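Long-range contacts in EVE domain-containing protein (Pseudomonas syringae pv. tomato str. DC3000, PDB 2EVE), which is of unknown function but carries an EVE domain, a fold related to the PUA and ASCH domains and thus possibly linked to nucleic acid recognition: residues 13-18 with 99-104; 73-78 with 92-97. All blocks are in the same frame, centred on the assembly; numbering follows the deposited sequence.

How the interactions relate
Both contacts draw on strand 95-110, which pairs with strand 23-26 on one edge and strand 58-71 on the other. Interaction 1 sets helix 15-21 against residues 99-104 of this strand; interaction 2 uses residues 92-97, a loop running into the strand's first residues, and packs them against the turn after strand 58-71. Their centres lie about 21 Å apart; the segments adjoin in sequence but do not otherwise touch. Neither includes a residue of the tris-hydroxymethyl-methyl-ammonium pocket, formed by Lys7, Tyr50, Ser52, Ser53 and Leu111. The Phe13 side chain is about 13 Å from that ligand, but about 4 Å from a bound 3-(N-morpholino)propane sulfonic acid, probably from the crystallisation liquor.

Interaction 1: 13-18 with 99-104; sequences FSISDL and IGFVDI
Leu18 packs closely on Ile99: the two side chains cross obliquely and both leucine methyls close on Ile99 CD1, Leu18 CD2 at 3.5 Å. The same methyl, Ile99 CD1, meets Phe13 tip to tip, lying 4.1 Å from CE2 near the plane of the ring. Further along, Leu18 CG rests 3.9 Å from Phe101 CB, and Ile15 crosses Phe101 at about a right angle, its CD1 approaching the ring edge at CE2 (4.0 Å) and also Asp103 O (3.6 Å). Over the ring centre, Asp103 N sits on one face. Ile15 also packs on Ile104, its CG2 3.8 Å from Ile104 CD1. The open side is at Ser16, an exposed residue whose OG brushes Ile104 CD1 at 3.8 Å. No hydrogen bond joins the two segments. The helix start is fixed by a capping box, in which Ser14 OG accepts from Asp17 N and Asp17 OD2 from Ser14 N. A classic beta bulge at Val102 and Asp103, opposite Ile62, interrupts the strand, and Asp103 OD2 forms a salt bridge with Arg149. Helix 15-21 lies against the sheet, with Ile15 and Leu18 also touching Phe49 of strand 46-51, while Phe13 reaches Ala24 of strand 23-26.

Interaction 2: 73-78 with 92-97; sequences PTALDP and NPWSAL
Ala75 CB points at Asn92 and Trp94, and the largest share of the contact on the 73-78 side falls to this methyl. Its apolar side is the approach to Trp94: the methyl lies near the plane of the indole, at the ring edge, 4.0 Å from CD1. A second, looser apolar touch brings Pro73 CD to 4.4 Å from Ala96 CB, where strand 95-110 begins.

Polar groups meet carbon in the remaining contacts. The flat amide of Asn92 lies beside the Ala75 methyl, with OD1 at 3.7 Å and ND2 at 4.0 Å from CB. Leu76 crosses the same side chain obliquely, placing CG 4.1 Å from Asn92 ND2.

Hydrogen bonds hold the amide at both ends, one from its own segment and one to Asp72. Asn92 CG is anti to its backbone N (chi1 -168°), and OD1 accepts from Trp94 N at 3.0 Å, an Asx turn leading into the strand; the donor stands above the carbonyl plane, 36° out of it. At the other end of the amide, ND2 donates to Asp72 O, just before the facing segment. Residues 73-75 have helical backbone angles, and Leu76 N and Asp77 N bond back to Pro73 O and Thr74 O.

Aromatic and charged neighbours complete the surroundings of Trp94. Its NE1 bonds to Asp84 OD2, Tyr32 stacks on the indole, and Arg30 makes a cation-pi contact with it.

Interaction 1: 13-18 with 99-104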
loop_
_atom_site.group_PDB
_atom_site.type_symbol
_atom_site.label_atom_id
_atom_site.label_comp_id
_atom_site.label_asym_id
_atom_site.label_seq_id
_atom_site.Cartn_x
_atom_site.Cartn_y
_atom_site.Cartn_z
ATOM N N PHE A 13 7.241 0.487 -8.709
ATOM C CA PHE A 13 5.828 0.584 -9.062
ATOM C C PHE A 13 5.300 1.885 -8.474
ATOM O O PHE A 13 5.242 2.051 -7.257
ATOM C CB PHE A 13 5.059 -0.622 -8.510
ATOM C CG PHE A 13 3.615 -0.668 -8.925
ATOM C CD1 PHE A 13 3.257 -0.651 -10.270
ATOM C CD2 PHE A 13 2.611 -0.739 -7.964
ATOM C CE1 PHE A 13 1.914 -0.707 -10.655
ATOM C CE2 PHE A 13 1.269 -0.796 -8.335
ATOM C CZ PHE A 13 0.920 -0.779 -9.682
ATOM N N SER A 14 4.933 2.811 -9.354
ATOM C CA SER A 14 4.447 4.125 -8.948
ATOM C C SER A 14 2.962 4.309 -9.215
ATOM O O SER A 14 2.331 3.489 -9.884
ATOM C CB SER A 14 5.202 5.208 -9.714
ATOM O OG SER A 14 4.803 5.202 -11.074
ATOM N N ILE A 15 2.407 5.402 -8.705
ATOM C CA ILE A 15 0.998 5.685 -8.924
ATOM C C ILE A 15 0.782 5.933 -10.420
ATOM O O ILE A 15 -0.306 5.685 -10.942
ATOM C CB ILE A 15 0.527 6.914 -8.101
ATOM C CG1 ILE A 15 -0.966 7.158 -8.325
ATOM C CG2 ILE A 15 1.343 8.141 -8.470
ATOM C CD1 ILE A 15 -1.863 6.061 -7.785
ATOM N N SER A 16 1.819 6.413 -11.107
ATOM C CA SER A 16 1.717 6.654 -12.547
ATOM C C SER A 16 1.585 5.324 -13.283
ATOM O O SER A 16 0.859 5.224 -14.274
ATOM C CB SER A 16 2.948 7.409 -13.069
ATOM O OG SER A 16 2.936 8.761 -12.645
ATOM N N ASP A 17 2.293 4.305 -12.801
ATOM C CA ASP A 17 2.217 2.985 -13.419
ATOM C C ASP A 17 0.811 2.435 -13.239
ATOM O O ASP A 17 0.257 1.826 -14.152
ATOM C CB ASP A 17 3.215 2.007 -12.787
ATOM C CG ASP A 17 4.662 2.364 -13.082
ATOM O OD1 ASP A 17 4.972 2.719 -14.241
ATOM O OD2 ASP A 17 5.492 2.268 -12.155
ATOM N N LEU A 18 0.233 2.644 -12.057
ATOM C CA LEU A 18 -1.116 2.151 -11.784
ATOM C C LEU A 18 -2.123 2.877 -12.666
ATOM O O LEU A 18 -3.069 2.273 -13.163
ATOM C CB LEU A 18 -1.481 2.343 -10.304
ATOM C CG LEU A 18 -2.899 1.909 -9.896
ATOM C CD1 LEU A 18 -3.109 0.435 -10.230
ATOM C CD2 LEU A 18 -3.107 2.147 -8.401
ATOM N N ILE A 99 -5.360 -4.519 -7.489
ATOM C CA ILE A 99 -5.802 -3.162 -7.208
ATOM C C ILE A 99 -6.116 -2.402 -8.491
ATOM O O ILE A 99 -5.695 -2.791 -9.580
ATOM C CB ILE A 99 -4.730 -2.364 -6.446
ATOM C CG1 ILE A 99 -3.468 -2.234 -7.305
ATOM C CG2 ILE A 99 -4.408 -3.055 -5.126
ATOM C CD1 ILE A 99 -2.618 -1.039 -6.960
ATOM N N GLY A 100 -6.858 -1.311 -8.345
ATOM C CA GLY A 100 -7.214 -0.497 -9.491
ATOM C C GLY A 100 -6.941 0.975 -9.243
ATOM O O GLY A 100 -6.876 1.421 -8.095
ATOM N N PHE A 101 -6.785 1.737 -10.320
ATOM C CA PHE A 101 -6.510 3.163 -10.200
ATOM C C PHE A 101 -7.737 3.974 -9.810
ATOM O O PHE A 101 -8.848 3.707 -10.270
ATOM C CB PHE A 101 -5.947 3.708 -11.519
ATOM C CG PHE A 101 -5.660 5.185 -11.496
ATOM C CD1 PHE A 101 -6.527 6.090 -12.102
ATOM C CD2 PHE A 101 -4.519 5.670 -10.866
ATOM C CE1 PHE A 101 -6.262 7.464 -12.080
ATOM C CE2 PHE A 101 -4.241 7.037 -10.837
ATOM C CZ PHE A 101 -5.115 7.936 -11.447
ATOM N N VAL A 102 -7.532 4.952 -8.935
ATOM C CA VAL A 102 -8.611 5.833 -8.519
ATOM C C VAL A 102 -8.220 7.285 -8.789
ATOM O O VAL A 102 -8.942 8.001 -9.478
ATOM C CB VAL A 102 -8.969 5.655 -7.018
ATOM C CG1 VAL A 102 -9.995 6.707 -6.602
ATOM C CG2 VAL A 102 -9.542 4.264 -6.780
ATOM N N ASP A 103 -7.075 7.721 -8.272
ATOM C CA ASP A 103 -6.659 9.101 -8.495
ATOM C C ASP A 103 -5.166 9.312 -8.285
ATOM O O ASP A 103 -4.506 8.548 -7.580
ATOM C CB ASP A 103 -7.468 10.031 -7.576
ATOM C CG ASP A 103 -7.364 11.497 -7.973
ATOM O OD1 ASP A 103 -7.140 11.788 -9.167
ATOM O OD2 ASP A 103 -7.528 12.363 -7.087
ATOM N N ILE A 104 -4.630 10.343 -8.927
ATOM C CA ILE A 104 -3.221 10.668 -8.790
ATOM C C ILE A 104 -3.134 12.133 -8.375
ATOM O O ILE A 104 -3.811 12.992 -8.942
ATOM C CB ILE A 104 -2.450 10.424 -10.111
ATOM C CG1 ILE A 104 -0.980 10.795 -9.928
ATOM C CG2 ILE A 104 -3.100 11.196 -11.252
ATOM C CD1 ILE A 104 -0.107 10.455 -11.115
#

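Interaction 2: 73-78 with 92-97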
loop_
_atom_site.group_PDB
_atom_site.type_symbol
_atom_site.label_atom_id
_atom_site.label_comp_id
_atom_site.label_asym_id
_atom_site.label_seq_id
_atom_site.Cartn_x
_atom_site.Cartn_y
_atom_site.Cartn_z
ATOM N N PRO A 73 1.910 -15.287 -6.023
ATOM C CA PRO A 73 2.720 -16.056 -6.972
ATOM C C PRO A 73 4.214 -15.728 -6.962
ATOM O O PRO A 73 5.031 -16.567 -7.343
ATOM C CB PRO A 73 2.066 -15.745 -8.318
ATOM C CG PRO A 73 1.545 -14.355 -8.126
ATOM C CD PRO A 73 0.951 -14.418 -6.732
ATOM N N THR A 74 4.577 -14.522 -6.532
ATOM C CA THR A 74 5.990 -14.149 -6.510
ATOM C C THR A 74 6.798 -14.948 -5.490
ATOM O O THR A 74 8.001 -15.128 -5.656
ATOM C CB THR A 74 6.194 -12.635 -6.235
ATOM O OG1 THR A 74 5.681 -12.292 -4.940
ATOM C CG2 THR A 74 5.499 -11.804 -7.305
ATOM N N ALA A 75 6.143 -15.434 -4.440
ATOM C CA ALA A 75 6.841 -16.208 -3.418
ATOM C C ALA A 75 7.406 -17.501 -3.994
ATOM O O ALA A 75 8.425 -18.004 -3.526
ATOM C CB ALA A 75 5.898 -16.526 -2.263
ATOM N N LEU A 76 6.746 -18.028 -5.020
ATOM C CA LEU A 76 7.176 -19.277 -5.646
ATOM C C LEU A 76 8.065 -19.069 -6.866
ATOM O O LEU A 76 8.468 -20.034 -7.514
ATOM C CB LEU A 76 5.953 -20.095 -6.063
ATOM C CG LEU A 76 4.898 -20.345 -4.983
ATOM C CD1 LEU A 76 3.744 -21.132 -5.583
ATOM C CD2 LEU A 76 5.514 -21.092 -3.813
ATOM N N ASP A 77 8.374 -17.816 -7.173
ATOM C CA ASP A 77 9.199 -17.498 -8.331
ATOM C C ASP A 77 10.649 -17.196 -7.952
ATOM O O ASP A 77 10.951 -16.123 -7.437
ATOM C CB ASP A 77 8.590 -16.304 -9.067
ATOM C CG ASP A 77 9.329 -15.960 -10.341
ATOM O OD1 ASP A 77 10.281 -16.687 -10.693
ATOM O OD2 ASP A 77 8.953 -14.963 -10.989
ATOM N N PRO A 78 11.566 -18.141 -8.213
ATOM C CA PRO A 78 12.985 -17.966 -7.892
ATOM C C PRO A 78 13.601 -16.712 -8.509
ATOM O O PRO A 78 14.587 -16.178 -7.995
ATOM C CB PRO A 78 13.618 -19.247 -8.433
ATOM C CG PRO A 78 12.524 -20.254 -8.253
ATOM C CD PRO A 78 11.321 -19.489 -8.754
ATOM N N ASN A 92 1.803 -21.628 1.000
ATOM C CA ASN A 92 2.323 -20.301 0.697
ATOM C C ASN A 92 1.894 -19.361 1.822
ATOM O O ASN A 92 0.708 -19.091 1.995
ATOM C CB ASN A 92 1.752 -19.812 -0.629
ATOM C CG ASN A 92 2.456 -18.578 -1.145
ATOM O OD1 ASN A 92 3.050 -17.818 -0.378
ATOM N ND2 ASN A 92 2.383 -18.362 -2.454
ATOM N N PRO A 93 2.857 -18.847 2.596
ATOM C CA PRO A 93 2.534 -17.942 3.705
ATOM C C PRO A 93 2.171 -16.516 3.301
ATOM O O PRO A 93 1.738 -15.730 4.144
ATOM C CB PRO A 93 3.807 -17.969 4.556
ATOM C CG PRO A 93 4.498 -19.258 4.142
ATOM C CD PRO A 93 4.266 -19.262 2.662
ATOM N N TRP A 94 2.324 -16.187 2.024
ATOM C CA TRP A 94 2.062 -14.827 1.568
ATOM C C TRP A 94 0.867 -14.638 0.650
ATOM O O TRP A 94 0.477 -15.544 -0.088
ATOM C CB TRP A 94 3.322 -14.281 0.902
ATOM C CG TRP A 94 4.520 -14.434 1.777
ATOM C CD1 TRP A 94 5.613 -15.222 1.546
ATOM C CD2 TRP A 94 4.737 -13.804 3.042
ATOM N NE1 TRP A 94 6.499 -15.119 2.595
ATOM C CE2 TRP A 94 5.983 -14.258 3.528
ATOM C CE3 TRP A 94 3.994 -12.902 3.818
ATOM C CZ2 TRP A 94 6.509 -13.836 4.753
ATOM C CZ3 TRP A 94 4.517 -12.481 5.041
ATOM C CH2 TRP A 94 5.763 -12.952 5.495
ATOM N N SER A 95 0.305 -13.435 0.695
ATOM C CA SER A 95 -0.863 -13.092 -0.107
ATOM C C SER A 95 -0.686 -11.814 -0.908
ATOM O O SER A 95 -0.068 -10.854 -0.449
ATOM C CB SER A 95 -2.088 -12.928 0.799
ATOM O OG SER A 95 -2.343 -14.105 1.542
ATOM N N ALA A 96 -1.245 -11.817 -2.111
ATOM C CA ALA A 96 -1.212 -10.659 -2.987
ATOM C C ALA A 96 -2.671 -10.349 -3.271
ATOM O O ALA A 96 -3.563 -11.074 -2.833
ATOM C CB ALA A 96 -0.493 -10.998 -4.286
ATOM N N LEU A 97 -2.920 -9.264 -3.987
ATOM C CA LEU A 97 -4.282 -8.924 -4.353
ATOM C C LEU A 97 -4.232 -7.999 -5.549
ATOM O O LEU A 97 -3.170 -7.496 -5.900
ATOM C CB LEU A 97 -5.028 -8.286 -3.172
ATOM C CG LEU A 97 -4.415 -7.137 -2.367
ATOM C CD1 LEU A 97 -4.303 -5.886 -3.219
ATOM C CD2 LEU A 97 -5.303 -6.880 -1.156
#